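PDB 4YZE: HTH-type transcriptional repressor NemR from Escherichia coli, which represses transcription of the nemRA-gloA operon by binding the NemR box and takes part in the response to electrophiles and reactive chlorine species. Local coordinates for residues F57-A60 and M61-H65; R72-E75 and L76-G80. The protein carries 5 engineered substitutions. All coordinates share one frame; numbering follows the deposited sequence.

Contact 1: residues F57-A60 and M61-H65; sequences FGVA and MLERH
With CG anti to the backbone N in both F57 (chi1 172°) and M61 (chi1 178°), the phenyl ring and the thioether, one helical turn apart, are brought to the same flank of helix 54-79. M61 runs straight as far as its sulfur and then bends at chi3 (77°), so that CE folds back toward G58. SD lies 4.3 Å from CE2 of F57 and 5.3 Å from the centre of its ring, an oblique Met-aromatic contact between residues i and i+4. The other side of the turn pairs V59 with E63, side by side and pointing the same way: the CG1 branch of V59 touches OE2 of E63 at 3.4 Å, a methyl alongside a carboxylate oxygen. Beneath both pairs runs the regular alpha-helical ladder, in which M61 N donates to F57 O at 2.7 Å and E63 N to V59 O at 2.8 Å. Helix 10-26 covers the sulfur-ring flank, with F57 on L16 and M61 on S23, an engineered residue, while L62 packs on L109 of helix 109-114 and M124 of helix 122-148. The F57-M61 pair is thus a buried apolar contact, whereas the exposed E63 lays its carboxylate against the V59 methyl, and the charge of R64, through a salt bridge from NE to OE1 of E13, ties this helix to helix 10-26 of the DNA-binding domain.

Contact 2: residues R72-E75 and L76-G80; sequences RLTE and LLQSG
L73 and L77 meet obliquely, one turn apart near the C-terminal end of helix 54-79, the long helix that in TetR-family repressors leads from the DNA-binding domain into the regulatory domain. Methyl CD2 of L73 approaches CD1 of L77 at 3.5 Å and lies almost as near to CG, so a single methyl rests against the branch point of its neighbour. Both leucines are buried and face helix 122-148, L73 on V135 and L138, L77 on L139; L73 also reaches Y91 of helix 84-97. L76 is a looser companion, its CD1 4.3 Å from CD2 of L73, and it packs on A90 and Q94 of that same helix. T74 and Q78 run side by side in the same direction. The T74 methyl CG2 swings away from its own backbone N and comes against the amide of Q78, 3.3 Å from OE1, while the hydroxyl OG1 is hydrogen-bonded to the carbonyl of H70 in the preceding turn. The backbone ladder weakens toward its end: Q78 N to T74 O is 2.8 Å, but the bond from S79 N to E75 O stretches to 3.3 Å, with the donor 45° out of the carbonyl plane.

Contacts 1 and 2 lie in series on helix 54-79, their centres 22 Å apart and their nearest atoms about 5 Å apart without touching. They show how one long helix can serve two surroundings: at residues 57-65 it packs on helix 10-26 of the DNA-binding domain, and at 72-80 on helix 84-97 of the regulatory domain, while helix 122-148 accompanies both. The side chain of C108, which plays a central role in the response to reactive chlorine species, is about 10 Å from that of L62 and about 9 Å from that of R72. Because L62 touches L109, next to C108, and R64 is bonded to helix 10-26, this path could carry a change at C108 to the DNA-binding domain.

Contact 1: residues F57-A60 and M61-H65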
loop_
_atom_site.group_PDB
_atom_site.type_symbol
_atom_site.label_atom_id
_atom_site.label_comp_id
_atom_site.label_asym_id
_atom_site.label_seq_id
_atom_site.Cartn_x
_atom_site.Cartn_y
_atom_site.Cartn_z
ATOM N N PHE A 57 -24.581 3.062 0.893
ATOM C CA PHE A 57 -24.274 1.830 1.577
ATOM C C PHE A 57 -22.774 1.665 1.871
ATOM O O PHE A 57 -22.380 1.256 2.978
ATOM C CB PHE A 57 -24.770 0.665 0.726
ATOM C CG PHE A 57 -24.340 -0.655 1.234
ATOM C CD1 PHE A 57 -25.046 -1.275 2.254
ATOM C CD2 PHE A 57 -23.231 -1.282 0.703
ATOM C CE1 PHE A 57 -24.657 -2.509 2.733
ATOM C CE2 PHE A 57 -22.827 -2.512 1.176
ATOM C CZ PHE A 57 -23.542 -3.129 2.194
ATOM N N GLY A 58 -21.944 1.963 0.872
ATOM C CA GLY A 58 -20.502 1.897 1.037
ATOM C C GLY A 58 -19.983 2.800 2.150
ATOM O O GLY A 58 -19.108 2.396 2.907
ATOM N N VAL A 59 -20.516 4.018 2.242
ATOM C CA VAL A 59 -20.108 4.944 3.297
ATOM C C VAL A 59 -20.448 4.359 4.668
ATOM O O VAL A 59 -19.595 4.322 5.562
ATOM C CB VAL A 59 -20.779 6.313 3.171
ATOM C CG1 VAL A 59 -20.195 7.284 4.212
ATOM C CG2 VAL A 59 -20.580 6.871 1.779
ATOM N N ALA A 60 -21.693 3.905 4.818
ATOM C CA ALA A 60 -22.138 3.252 6.039
ATOM C C ALA A 60 -21.287 2.016 6.346
ATOM O O ALA A 60 -20.904 1.789 7.509
ATOM C CB ALA A 60 -23.613 2.883 5.938
ATOM N N MET A 61 -20.990 1.229 5.310
ATOM C CA MET A 61 -20.136 0.054 5.457
ATOM C C MET A 61 -18.770 0.440 6.015
ATOM O O MET A 61 -18.304 -0.139 7.001
ATOM C CB MET A 61 -19.949 -0.642 4.113
ATOM C CG MET A 61 -19.018 -1.859 4.155
ATOM S SD MET A 61 -18.785 -2.615 2.511
ATOM C CE MET A 61 -17.616 -1.441 1.785
ATOM N N LEU A 62 -18.134 1.427 5.392
ATOM C CA LEU A 62 -16.796 1.822 5.813
ATOM C C LEU A 62 -16.843 2.368 7.228
ATOM O O LEU A 62 -15.989 2.027 8.050
ATOM C CB LEU A 62 -16.204 2.862 4.863
ATOM C CG LEU A 62 -15.741 2.354 3.501
ATOM C CD1 LEU A 62 -15.172 3.491 2.663
ATOM C CD2 LEU A 62 -14.698 1.293 3.688
ATOM N N GLU A 63 -17.838 3.210 7.511
ATOM C CA GLU A 63 -17.942 3.842 8.828
ATOM C C GLU A 63 -18.101 2.767 9.883
ATOM O O GLU A 63 -17.495 2.847 10.943
ATOM C CB GLU A 63 -19.102 4.846 8.880
ATOM C CG GLU A 63 -18.807 6.158 8.161
ATOM C CD GLU A 63 -20.038 7.034 7.995
ATOM O OE1 GLU A 63 -21.144 6.588 8.367
ATOM O OE2 GLU A 63 -19.897 8.170 7.488
ATOM N N ARG A 64 -18.893 1.744 9.572
ATOM C CA ARG A 64 -19.053 0.619 10.471
ATOM C C ARG A 64 -17.703 -0.059 10.668
ATOM O O ARG A 64 -17.256 -0.249 11.795
ATOM C CB ARG A 64 -20.085 -0.381 9.926
ATOM C CG ARG A 64 -20.120 -1.713 10.676
ATOM C CD ARG A 64 -21.354 -2.539 10.302
ATOM N NE ARG A 64 -21.435 -3.813 11.018
ATOM C CZ ARG A 64 -20.784 -4.916 10.654
ATOM N NH1 ARG A 64 -19.984 -4.902 9.592
ATOM N NH2 ARG A 64 -20.916 -6.035 11.356
ATOM N N HIS A 65 -17.049 -0.399 9.565
ATOM C CA HIS A 65 -15.760 -1.071 9.616
ATOM C C HIS A 65 -14.705 -0.294 10.418
ATOM O O HIS A 65 -13.980 -0.878 11.217
ATOM C CB HIS A 65 -15.244 -1.299 8.202
ATOM C CG HIS A 65 -13.808 -1.704 8.146
ATOM N ND1 HIS A 65 -13.406 -3.018 8.223
ATOM C CD2 HIS A 65 -12.678 -0.971 8.017
ATOM C CE1 HIS A 65 -12.088 -3.080 8.145
ATOM N NE2 HIS A 65 -11.623 -1.852 8.015
#

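Contact 2: residues R72-E75 and L76-G80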
loop_
_atom_site.group_PDB
_atom_site.type_symbol
_atom_site.label_atom_id
_atom_site.label_comp_id
_atom_site.label_asym_id
_atom_site.label_seq_id
_atom_site.Cartn_x
_atom_site.Cartn_y
_atom_site.Cartn_z
ATOM N N ARG A 72 -11.209 -1.705 18.647
ATOM C CA ARG A 72 -10.217 -2.757 18.884
ATOM C C ARG A 72 -8.829 -2.164 19.146
ATOM O O ARG A 72 -8.176 -2.501 20.134
ATOM C CB ARG A 72 -10.136 -3.716 17.700
ATOM C CG ARG A 72 -11.189 -4.804 17.682
ATOM C CD ARG A 72 -10.807 -5.909 16.694
ATOM N NE ARG A 72 -10.726 -5.420 15.317
ATOM C CZ ARG A 72 -11.787 -5.201 14.541
ATOM N NH1 ARG A 72 -13.013 -5.413 15.006
ATOM N NH2 ARG A 72 -11.629 -4.766 13.298
ATOM N N LEU A 73 -8.395 -1.275 18.258
ATOM C CA LEU A 73 -7.091 -0.629 18.364
ATOM C C LEU A 73 -6.978 0.188 19.662
ATOM O O LEU A 73 -5.923 0.203 20.286
ATOM C CB LEU A 73 -6.859 0.279 17.158
ATOM C CG LEU A 73 -5.442 0.431 16.589
ATOM C CD1 LEU A 73 -5.164 1.863 16.169
ATOM C CD2 LEU A 73 -4.349 -0.087 17.519
ATOM N N THR A 74 -8.060 0.860 20.056
ATOM C CA THR A 74 -8.073 1.632 21.296
ATOM C C THR A 74 -7.827 0.723 22.499
ATOM O O THR A 74 -7.006 1.034 23.359
ATOM C CB THR A 74 -9.402 2.378 21.516
ATOM O OG1 THR A 74 -9.647 3.275 20.428
ATOM C CG2 THR A 74 -9.337 3.188 22.816
ATOM N N GLU A 75 -8.539 -0.399 22.550
ATOM C CA GLU A 75 -8.377 -1.351 23.638
ATOM C C GLU A 75 -6.955 -1.894 23.670
ATOM O O GLU A 75 -6.384 -2.094 24.743
ATOM C CB GLU A 75 -9.390 -2.488 23.501
ATOM C CG GLU A 75 -10.833 -1.999 23.440
ATOM C CD GLU A 75 -11.845 -3.124 23.303
ATOM O OE1 GLU A 75 -12.081 -3.589 22.163
ATOM O OE2 GLU A 75 -12.413 -3.532 24.341
ATOM N N LEU A 76 -6.382 -2.122 22.491
ATOM C CA LEU A 76 -5.022 -2.647 22.398
ATOM C C LEU A 76 -4.019 -1.642 22.964
ATOM O O LEU A 76 -3.144 -2.005 23.747
ATOM C CB LEU A 76 -4.675 -2.957 20.941
ATOM C CG LEU A 76 -3.686 -4.065 20.568
ATOM C CD1 LEU A 76 -2.962 -3.702 19.283
ATOM C CD2 LEU A 76 -2.682 -4.380 21.675
ATOM N N LEU A 77 -4.156 -0.378 22.575
ATOM C CA LEU A 77 -3.162 0.633 22.923
ATOM C C LEU A 77 -3.373 1.294 24.285
ATOM O O LEU A 77 -2.403 1.697 24.931
ATOM C CB LEU A 77 -3.099 1.702 21.835
ATOM C CG LEU A 77 -2.655 1.168 20.480
ATOM C CD1 LEU A 77 -2.599 2.299 19.480
ATOM C CD2 LEU A 77 -1.303 0.454 20.593
ATOM N N GLN A 78 -4.627 1.418 24.709
ATOM C CA GLN A 78 -4.943 2.167 25.925
ATOM C C GLN A 78 -4.955 1.296 27.167
ATOM O O GLN A 78 -4.767 1.797 28.279
ATOM C CB GLN A 78 -6.292 2.877 25.802
ATOM C CG GLN A 78 -6.287 4.145 24.959
ATOM C CD GLN A 78 -7.574 4.942 25.124
ATOM O OE1 GLN A 78 -8.526 4.486 25.764
ATOM N NE2 GLN A 78 -7.607 6.135 24.546
ATOM N N SER A 79 -5.179 -0.002 26.990
ATOM C CA SER A 79 -5.310 -0.888 28.141
ATOM C C SER A 79 -4.862 -2.322 27.874
ATOM O O SER A 79 -5.277 -3.244 28.578
ATOM C CB SER A 79 -6.747 -0.870 28.663
ATOM O OG SER A 79 -7.114 0.427 29.102
ATOM N N GLY A 80 -4.006 -2.503 26.870
ATOM C CA GLY A 80 -3.451 -3.814 26.571
ATOM C C GLY A 80 -2.452 -4.277 27.619
ATOM O O GLY A 80 -2.210 -3.583 28.610
#